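Local coordinates for protein translation initiation factor eIF2B subunit beta (Schizosaccharomyces pombe, PDB 5B04) that forms part of the eIF2B complex, which catalyses exchange of GDP for GTP on the gamma subunit of the initiation factor eIF2, at residues G82-E94 with I387-L399. Sequence-based numbering, arbitrary orientation.
Sequences GNIIRRILRLIRE and IMNDTYDASDTIL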
ATOM      1  N   GLY C  82       5.244  36.624  -8.284  1.00 42.62           N
ATOM      2  CA  GLY C  82       4.900  36.668  -9.692  1.00 45.77           C
ATOM      3  C   GLY C  82       3.451  36.313  -9.956  1.00 60.73           C
ATOM      4  O   GLY C  82       2.836  36.837 -10.884  1.00 61.67           O
ATOM      5  N   ASN C  83       2.903  35.421  -9.136  1.00 62.05           N
ATOM      6  CA  ASN C  83       1.511  35.011  -9.270  1.00 58.06           C
ATOM      7  C   ASN C  83       0.553  36.169  -9.016  1.00 68.21           C
ATOM      8  O   ASN C  83      -0.419  36.353  -9.747  1.00 70.37           O
ATOM      9  CB  ASN C  83       1.197  33.856  -8.319  1.00 73.11           C
ATOM     10  CG  ASN C  83       1.917  32.577  -8.700  1.00 69.61           C
ATOM     11  OD1 ASN C  83       2.384  32.428  -9.830  1.00 68.28           O
ATOM     12  ND2 ASN C  83       2.005  31.644  -7.760  1.00 53.59           N
ATOM     13  N   ILE C  84       0.835  36.945  -7.974  1.00 73.56           N
ATOM     14  CA  ILE C  84       0.035  38.121  -7.651  1.00 68.08           C
ATOM     15  C   ILE C  84       0.091  39.129  -8.796  1.00 68.54           C
ATOM     16  O   ILE C  84      -0.922  39.728  -9.157  1.00 68.78           O
ATOM     17  CB  ILE C  84       0.509  38.787  -6.343  1.00 62.37           C
ATOM     18  CG1 ILE C  84       0.308  37.837  -5.162  1.00 61.86           C
ATOM     19  CG2 ILE C  84      -0.235  40.090  -6.098  1.00 63.46           C
ATOM     20  CD1 ILE C  84      -1.115  37.343  -5.011  1.00 68.08           C
ATOM     21  N   ILE C  85       1.279  39.297  -9.370  1.00 60.82           N
ATOM     22  CA  ILE C  85       1.463  40.182 -10.514  1.00 58.17           C
ATOM     23  C   ILE C  85       0.582  39.752 -11.682  1.00 66.81           C
ATOM     24  O   ILE C  85      -0.099  40.574 -12.294  1.00 71.92           O
ATOM     25  CB  ILE C  85       2.935  40.213 -10.980  1.00 60.87           C
ATOM     26  CG1 ILE C  85       3.858  40.620  -9.829  1.00 48.91           C
ATOM     27  CG2 ILE C  85       3.105  41.155 -12.162  1.00 53.25           C
ATOM     28  CD1 ILE C  85       3.612  42.021  -9.316  1.00 53.19           C
ATOM     29  N   ARG C  86       0.594  38.454 -11.977  1.00 64.64           N
ATOM     30  CA  ARG C  86      -0.179  37.907 -13.088  1.00 58.09           C
ATOM     31  C   ARG C  86      -1.680  38.067 -12.871  1.00 68.88           C
ATOM     32  O   ARG C  86      -2.435  38.255 -13.826  1.00 71.72           O
ATOM     33  CB  ARG C  86       0.163  36.431 -13.300  1.00 63.90           C
ATOM     34  CG  ARG C  86       1.594  36.179 -13.743  1.00 60.26           C
ATOM     35  CD  ARG C  86       1.862  34.692 -13.916  1.00 56.15           C
ATOM     36  NE  ARG C  86       3.246  34.424 -14.293  1.00 58.90           N
ATOM     37  CZ  ARG C  86       4.210  34.116 -13.432  1.00 65.07           C
ATOM     38  NH1 ARG C  86       3.942  34.035 -12.135  1.00 60.86           N
ATOM     39  NH2 ARG C  86       5.442  33.887 -13.865  1.00 56.22           N
ATOM     40  N   ARG C  87      -2.110  37.986 -11.616  1.00 71.36           N
ATOM     41  CA  ARG C  87      -3.520  38.161 -11.284  1.00 70.37           C
ATOM     42  C   ARG C  87      -3.973  39.585 -11.575  1.00 78.23           C
ATOM     43  O   ARG C  87      -5.011  39.804 -12.200  1.00 88.67           O
ATOM     44  CB  ARG C  87      -3.783  37.824  -9.815  1.00 72.18           C
ATOM     45  CG  ARG C  87      -3.633  36.353  -9.470  1.00 83.54           C
ATOM     46  CD  ARG C  87      -4.492  35.996  -8.271  1.00 96.90           C
ATOM     47  NE  ARG C  87      -5.912  36.183  -8.557  1.00 83.99           N
ATOM     48  CZ  ARG C  87      -6.885  36.007  -7.669  1.00 96.73           C
ATOM     49  NH1 ARG C  87      -6.595  35.641  -6.427  1.00 98.04           N
ATOM     50  NH2 ARG C  87      -8.148  36.201  -8.022  1.00103.25           N
ATOM     51  N   ILE C  88      -3.183  40.550 -11.115  1.00 74.49           N
ATOM     52  CA  ILE C  88      -3.498  41.961 -11.293  1.00 68.54           C
ATOM     53  C   ILE C  88      -3.478  42.349 -12.769  1.00 74.07           C
ATOM     54  O   ILE C  88      -4.280  43.169 -13.215  1.00 80.65           O
ATOM     55  CB  ILE C  88      -2.518  42.849 -10.502  1.00 65.01           C
ATOM     56  CG1 ILE C  88      -2.549  42.468  -9.022  1.00 61.56           C
ATOM     57  CG2 ILE C  88      -2.857  44.321 -10.674  1.00 66.80           C
ATOM     58  CD1 ILE C  88      -1.551  43.214  -8.177  1.00 67.58           C
ATOM     59  N   LEU C  89      -2.569  41.747 -13.529  1.00 67.48           N
ATOM     60  CA  LEU C  89      -2.488  42.006 -14.963  1.00 68.41           C
ATOM     61  C   LEU C  89      -3.748  41.538 -15.688  1.00 72.70           C
ATOM     62  O   LEU C  89      -4.248  42.224 -16.579  1.00 90.27           O
ATOM     63  CB  LEU C  89      -1.253  41.334 -15.566  1.00 68.08           C
ATOM     64  CG  LEU C  89       0.093  42.000 -15.277  1.00 73.18           C
ATOM     65  CD1 LEU C  89       1.225  41.233 -15.940  1.00 73.92           C
ATOM     66  CD2 LEU C  89       0.084  43.450 -15.735  1.00 70.47           C
ATOM     67  N   ARG C  90      -4.258  40.370 -15.307  1.00 81.32           N
ATOM     68  CA  ARG C  90      -5.488  39.856 -15.899  1.00 89.40           C
ATOM     69  C   ARG C  90      -6.688  40.632 -15.368  1.00 77.27           C
ATOM     70  O   ARG C  90      -7.698  40.789 -16.056  1.00 90.41           O
ATOM     71  CB  ARG C  90      -5.647  38.359 -15.617  1.00 84.14           C
ATOM     72  CG  ARG C  90      -6.935  37.765 -16.170  1.00 91.49           C
ATOM     73  CD  ARG C  90      -6.898  36.248 -16.206  1.00 94.40           C
ATOM     74  NE  ARG C  90      -8.184  35.693 -16.619  1.00102.14           N
ATOM     75  CZ  ARG C  90      -8.328  34.561 -17.301  1.00100.28           C
ATOM     76  NH1 ARG C  90      -7.261  33.859 -17.659  1.00 94.99           N
ATOM     77  NH2 ARG C  90      -9.539  34.135 -17.633  1.00 97.35           N
ATOM     78  N   LEU C  91      -6.563  41.118 -14.137  1.00 74.26           N
ATOM     79  CA  LEU C  91      -7.577  41.973 -13.534  1.00 87.61           C
ATOM     80  C   LEU C  91      -7.766  43.216 -14.394  1.00 94.66           C
ATOM     81  O   LEU C  91      -8.889  43.608 -14.694  1.00 89.63           O
ATOM     82  CB  LEU C  91      -7.171  42.358 -12.108  1.00 71.93           C
ATOM     83  CG  LEU C  91      -8.203  42.857 -11.091  1.00 82.48           C
ATOM     84  CD1 LEU C  91      -7.570  42.854  -9.713  1.00 92.30           C
ATOM     85  CD2 LEU C  91      -8.732  44.246 -11.420  1.00 94.41           C
ATOM     86  N   ILE C  92      -6.682  43.847 -14.780  1.00101.81           N
ATOM     87  CA  ILE C  92      -6.815  44.983 -15.644  1.00 96.91           C
ATOM     88  C   ILE C  92      -7.349  44.662 -17.026  1.00 91.90           C
ATOM     89  O   ILE C  92      -8.296  45.282 -17.464  1.00102.65           O
ATOM     90  CB  ILE C  92      -5.449  45.630 -15.805  1.00 86.18           C
ATOM     91  CG1 ILE C  92      -4.915  46.034 -14.445  1.00 77.21           C
ATOM     92  CG2 ILE C  92      -5.534  46.839 -16.699  1.00101.35           C
ATOM     93  CD1 ILE C  92      -3.436  46.295 -14.454  1.00 73.15           C
ATOM     94  N   ARG C  93      -6.789  43.664 -17.689  1.00 83.58           N
ATOM     95  CA  ARG C  93      -7.135  43.455 -19.077  1.00 81.94           C
ATOM     96  C   ARG C  93      -8.577  43.094 -19.190  1.00 99.91           C
ATOM     97  O   ARG C  93      -9.303  43.644 -19.992  1.00109.53           O
ATOM     98  CB  ARG C  93      -6.314  42.330 -19.669  1.00 76.34           C
ATOM     99  CG  ARG C  93      -4.833  42.425 -19.398  1.00 83.26           C
ATOM    100  CD  ARG C  93      -4.052  42.041 -20.635  1.00 96.62           C
ATOM    101  NE  ARG C  93      -2.721  41.528 -20.347  1.00108.32           N
ATOM    102  CZ  ARG C  93      -2.438  40.687 -19.364  1.00111.01           C
ATOM    103  NH1 ARG C  93      -3.391  40.270 -18.554  1.00 99.71           N
ATOM    104  NH2 ARG C  93      -1.197  40.264 -19.183  1.00113.89           N
ATOM    105  N   GLU C  94      -9.003  42.167 -18.360  1.00102.73           N
ATOM    106  CA  GLU C  94     -10.361  41.698 -18.443  1.00105.33           C
ATOM    107  C   GLU C  94     -11.321  42.792 -18.061  1.00102.88           C
ATOM    108  O   GLU C  94     -12.345  42.962 -18.691  1.00112.37           O
ATOM    109  CB  GLU C  94     -10.560  40.433 -17.612  1.00113.32           C
ATOM    110  CG  GLU C  94      -9.473  39.383 -17.821  1.00124.44           C
ATOM    111  CD  GLU C  94      -9.799  38.351 -18.893  1.00132.11           C
ATOM    112  OE1 GLU C  94     -10.837  37.666 -18.781  1.00129.39           O
ATOM    113  OE2 GLU C  94      -9.004  38.208 -19.843  1.00115.75           O
ATOM    114  N   ILE C 387      -6.912  25.114 -14.337  1.00 65.97           N
ATOM    115  CA  ILE C 387      -6.989  26.089 -13.252  1.00 78.63           C
ATOM    116  C   ILE C 387      -6.103  27.299 -13.538  1.00 81.95           C
ATOM    117  O   ILE C 387      -6.502  28.440 -13.299  1.00 81.06           O
ATOM    118  CB  ILE C 387      -6.590  25.464 -11.898  1.00 82.49           C
ATOM    119  CG1 ILE C 387      -7.594  24.382 -11.496  1.00 75.26           C
ATOM    120  CG2 ILE C 387      -6.515  26.528 -10.812  1.00 63.83           C
ATOM    121  CD1 ILE C 387      -7.359  23.811 -10.114  1.00 68.19           C
ATOM    122  N   MET C 388      -4.907  27.049 -14.064  1.00 88.35           N
ATOM    123  CA  MET C 388      -3.998  28.129 -14.435  1.00 86.75           C
ATOM    124  C   MET C 388      -4.557  28.950 -15.591  1.00 91.28           C
ATOM    125  O   MET C 388      -4.437  30.176 -15.607  1.00 95.27           O
ATOM    126  CB  MET C 388      -2.622  27.576 -14.811  1.00 75.01           C
ATOM    127  CG  MET C 388      -1.775  27.163 -13.625  1.00 68.92           C
ATOM    128  SD  MET C 388      -0.045  26.921 -14.064  1.00 95.49           S
ATOM    129  CE  MET C 388      -0.187  25.693 -15.359  1.00 95.56           C
ATOM    130  N   ASN C 389      -5.169  28.268 -16.555  1.00 84.12           N
ATOM    131  CA  ASN C 389      -5.765  28.931 -17.709  1.00 81.55           C
ATOM    132  C   ASN C 389      -6.904  29.868 -17.317  1.00 87.22           C
ATOM    133  O   ASN C 389      -7.226  30.806 -18.046  1.00101.13           O
ATOM    134  CB  ASN C 389      -6.272  27.895 -18.715  1.00 92.95           C
ATOM    135  CG  ASN C 389      -5.146  27.197 -19.457  1.00101.52           C
ATOM    136  OD1 ASN C 389      -3.971  27.367 -19.132  1.00 96.45           O
ATOM    137  ND2 ASN C 389      -5.504  26.403 -20.461  1.00 89.88           N
ATOM    138  N   ASP C 390      -7.508  29.609 -16.161  1.00 88.73           N
ATOM    139  CA  ASP C 390      -8.650  30.391 -15.698  1.00 90.92           C
ATOM    140  C   ASP C 390      -8.243  31.559 -14.802  1.00 84.83           C
ATOM    141  O   ASP C 390      -9.033  32.475 -14.576  1.00 94.87           O
ATOM    142  CB  ASP C 390      -9.638  29.493 -14.950  1.00 92.09           C
ATOM    143  CG  ASP C 390     -10.384  28.547 -15.872  1.00 98.07           C
ATOM    144  OD1 ASP C 390      -9.834  28.191 -16.935  1.00100.01           O
ATOM    145  OD2 ASP C 390     -11.521  28.159 -15.532  1.00107.40           O
ATOM    146  N   THR C 391      -7.015  31.529 -14.294  1.00 83.95           N
ATOM    147  CA  THR C 391      -6.566  32.549 -13.350  1.00 92.35           C
ATOM    148  C   THR C 391      -5.479  33.458 -13.922  1.00 86.85           C
ATOM    149  O   THR C 391      -5.287  34.577 -13.444  1.00 79.25           O
ATOM    150  CB  THR C 391      -6.043  31.911 -12.047  1.00 81.09           C
ATOM    151  OG1 THR C 391      -5.054  30.922 -12.360  1.00 85.37           O
ATOM    152  CG2 THR C 391      -7.181  31.254 -11.279  1.00 72.93           C
ATOM    153  N   TYR C 392      -4.770  32.980 -14.941  1.00 86.33           N
ATOM    154  CA  TYR C 392      -3.700  33.761 -15.556  1.00 85.06           C
ATOM    155  C   TYR C 392      -3.901  33.930 -17.058  1.00 91.07           C
ATOM    156  O   TYR C 392      -4.431  33.044 -17.727  1.00 89.63           O
ATOM    157  CB  TYR C 392      -2.337  33.106 -15.312  1.00 68.44           C
ATOM    158  CG  TYR C 392      -2.005  32.839 -13.862  1.00 68.92           C
ATOM    159  CD1 TYR C 392      -2.318  33.761 -12.872  1.00 76.05           C
ATOM    160  CD2 TYR C 392      -1.369  31.664 -13.487  1.00 72.37           C
ATOM    161  CE1 TYR C 392      -2.012  33.515 -11.545  1.00 76.78           C
ATOM    162  CE2 TYR C 392      -1.059  31.410 -12.166  1.00 71.18           C
ATOM    163  CZ  TYR C 392      -1.382  32.337 -11.199  1.00 67.67           C
ATOM    164  OH  TYR C 392      -1.074  32.084  -9.883  1.00 59.35           O
ATOM    165  N   ASP C 393      -3.470  35.074 -17.583  1.00 94.84           N
ATOM    166  CA  ASP C 393      -3.352  35.244 -19.025  1.00 82.31           C
ATOM    167  C   ASP C 393      -2.047  34.596 -19.472  1.00 76.21           C
ATOM    168  O   ASP C 393      -1.023  34.728 -18.801  1.00 85.18           O
ATOM    169  CB  ASP C 393      -3.395  36.722 -19.417  1.00 87.22           C
ATOM    170  CG  ASP C 393      -4.774  37.330 -19.250  1.00 94.56           C
ATOM    171  OD1 ASP C 393      -5.772  36.624 -19.509  1.00 86.39           O
ATOM    172  OD2 ASP C 393      -4.862  38.514 -18.863  1.00104.10           O
ATOM    173  N   ALA C 394      -2.089  33.893 -20.600  1.00 71.82           N
ATOM    174  CA  ALA C 394      -0.961  33.078 -21.047  1.00 81.19           C
ATOM    175  C   ALA C 394       0.302  33.894 -21.321  1.00 97.60           C
ATOM    176  O   ALA C 394       1.414  33.376 -21.224  1.00100.21           O
ATOM    177  CB  ALA C 394      -1.351  32.291 -22.289  1.00 73.65           C
ATOM    178  N   SER C 395       0.128  35.168 -21.656  1.00 96.37           N
ATOM    179  CA  SER C 395       1.256  36.031 -21.997  1.00 95.08           C
ATOM    180  C   SER C 395       2.151  36.319 -20.794  1.00 94.95           C
ATOM    181  O   SER C 395       3.330  36.638 -20.949  1.00103.74           O
ATOM    182  CB  SER C 395       0.754  37.349 -22.589  1.00 98.12           C
ATOM    183  OG  SER C 395       0.084  38.123 -21.608  1.00107.45           O
ATOM    184  N   ASP C 396       1.587  36.198 -19.596  1.00 88.64           N
ATOM    185  CA  ASP C 396       2.291  36.575 -18.375  1.00 86.37           C
ATOM    186  C   ASP C 396       3.105  35.430 -17.781  1.00 82.97           C
ATOM    187  O   ASP C 396       3.588  35.528 -16.652  1.00 76.85           O
ATOM    188  CB  ASP C 396       1.294  37.089 -17.335  1.00 87.14           C
ATOM    189  CG  ASP C 396       0.350  38.132 -17.898  1.00 95.44           C
ATOM    190  OD1 ASP C 396       0.762  38.876 -18.813  1.00 83.79           O
ATOM    191  OD2 ASP C 396      -0.805  38.205 -17.428  1.00 96.02           O
ATOM    192  N   THR C 397       3.259  34.346 -18.537  1.00 86.20           N
ATOM    193  CA  THR C 397       4.018  33.191 -18.067  1.00 84.55           C
ATOM    194  C   THR C 397       5.484  33.547 -17.840  1.00 81.48           C
ATOM    195  O   THR C 397       6.096  33.099 -16.870  1.00 82.32           O
ATOM    196  CB  THR C 397       3.926  32.015 -19.055  1.00 76.79           C
ATOM    197  OG1 THR C 397       4.069  32.503 -20.394  1.00109.89           O
ATOM    198  CG2 THR C 397       2.582  31.316 -18.920  1.00 71.63           C
ATOM    199  N   ILE C 398       6.045  34.350 -18.738  1.00 86.49           N
ATOM    200  CA  ILE C 398       7.386  34.888 -18.544  1.00 87.54           C
ATOM    201  C   ILE C 398       7.292  36.370 -18.201  1.00 83.88           C
ATOM    202  O   ILE C 398       6.860  37.183 -19.018  1.00 93.62           O
ATOM    203  CB  ILE C 398       8.273  34.696 -19.786  1.00 78.79           C
ATOM    204  CG1 ILE C 398       8.499  33.207 -20.051  1.00 72.50           C
ATOM    205  CG2 ILE C 398       9.606  35.405 -19.597  1.00 83.68           C
ATOM    206  CD1 ILE C 398       9.481  32.928 -21.170  1.00 78.38           C
ATOM    207  N   LEU C 399       7.698  36.712 -16.983  1.00 79.91           N
ATOM    208  CA  LEU C 399       7.526  38.063 -16.469  1.00 85.75           C
ATOM    209  C   LEU C 399       8.805  38.886 -16.595  1.00 87.31           C
ATOM    210  O   LEU C 399       9.821  38.575 -15.975  1.00 83.36           O
ATOM    211  CB  LEU C 399       7.071  38.009 -15.009  1.00 69.91           C
ATOM    212  CG  LEU C 399       5.894  38.899 -14.611  1.00 79.34           C
ATOM    213  CD1 LEU C 399       4.833  38.901 -15.699  1.00 78.53           C
ATOM    214  CD2 LEU C 399       5.304  38.421 -13.297  1.00 58.65           C
TER
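R86, R90 and R93, on one side of helix 79-102, hold the C-terminal tail of the chain, Y392 to L399, in a polar helix-to-tail contact. It joins the N-terminal helical domain to the end of the Rossmann-like domain, whose last helix, 384-391, runs into this tail. Arginine suits these places because its long chain ends in several N-H donors, which can reach backbone carbonyls at the end of helix 384-391 and in the tail beyond it. R86, extended from CG to NE, sends NE to D396 O (2.6 Å) and NH2 to T397 O (3.2 Å), both donors standing above the carbonyl planes. Its CD lies over the rim of one face of the Y392 ring, while T391 OG1 sits over the opposite face. With an alanine in place of R86, the carbonyls of D396 and T397 would probably lose these donors and the tail be freer to shift. The flat Y392 ring, sandwiched between R86 and T391, has R87 CG at its edge and its hydroxyl near N83 CG; that hydroxyl bonds to L322 O, and N83 ND2 to Y320 O. R90 swings CG opposite its own amide nitrogen (chi1 178°), which carries the extended chain out to the end of helix 384-391. There NH1 donates to N389 O (3.1 Å) and, weakly, to Y392 O, as D390 O lies over the guanidinium face. In the salt-bridge network here, D393 OD1 gives R90 a long, charge-only partner well out of its guanidinium plane, while D396 pairs with R93. L399 CD2 touches I85 CG2 (3.7 Å); leucine suits this apolar place, where it also meets V72 on helix 57-74. The guanidinium of R93 and the carboxylate of D396 lie nearly coplanar, 11° apart, and R93 NH2 meets the syn lone pair of D396 OD2 at 2.7 Å.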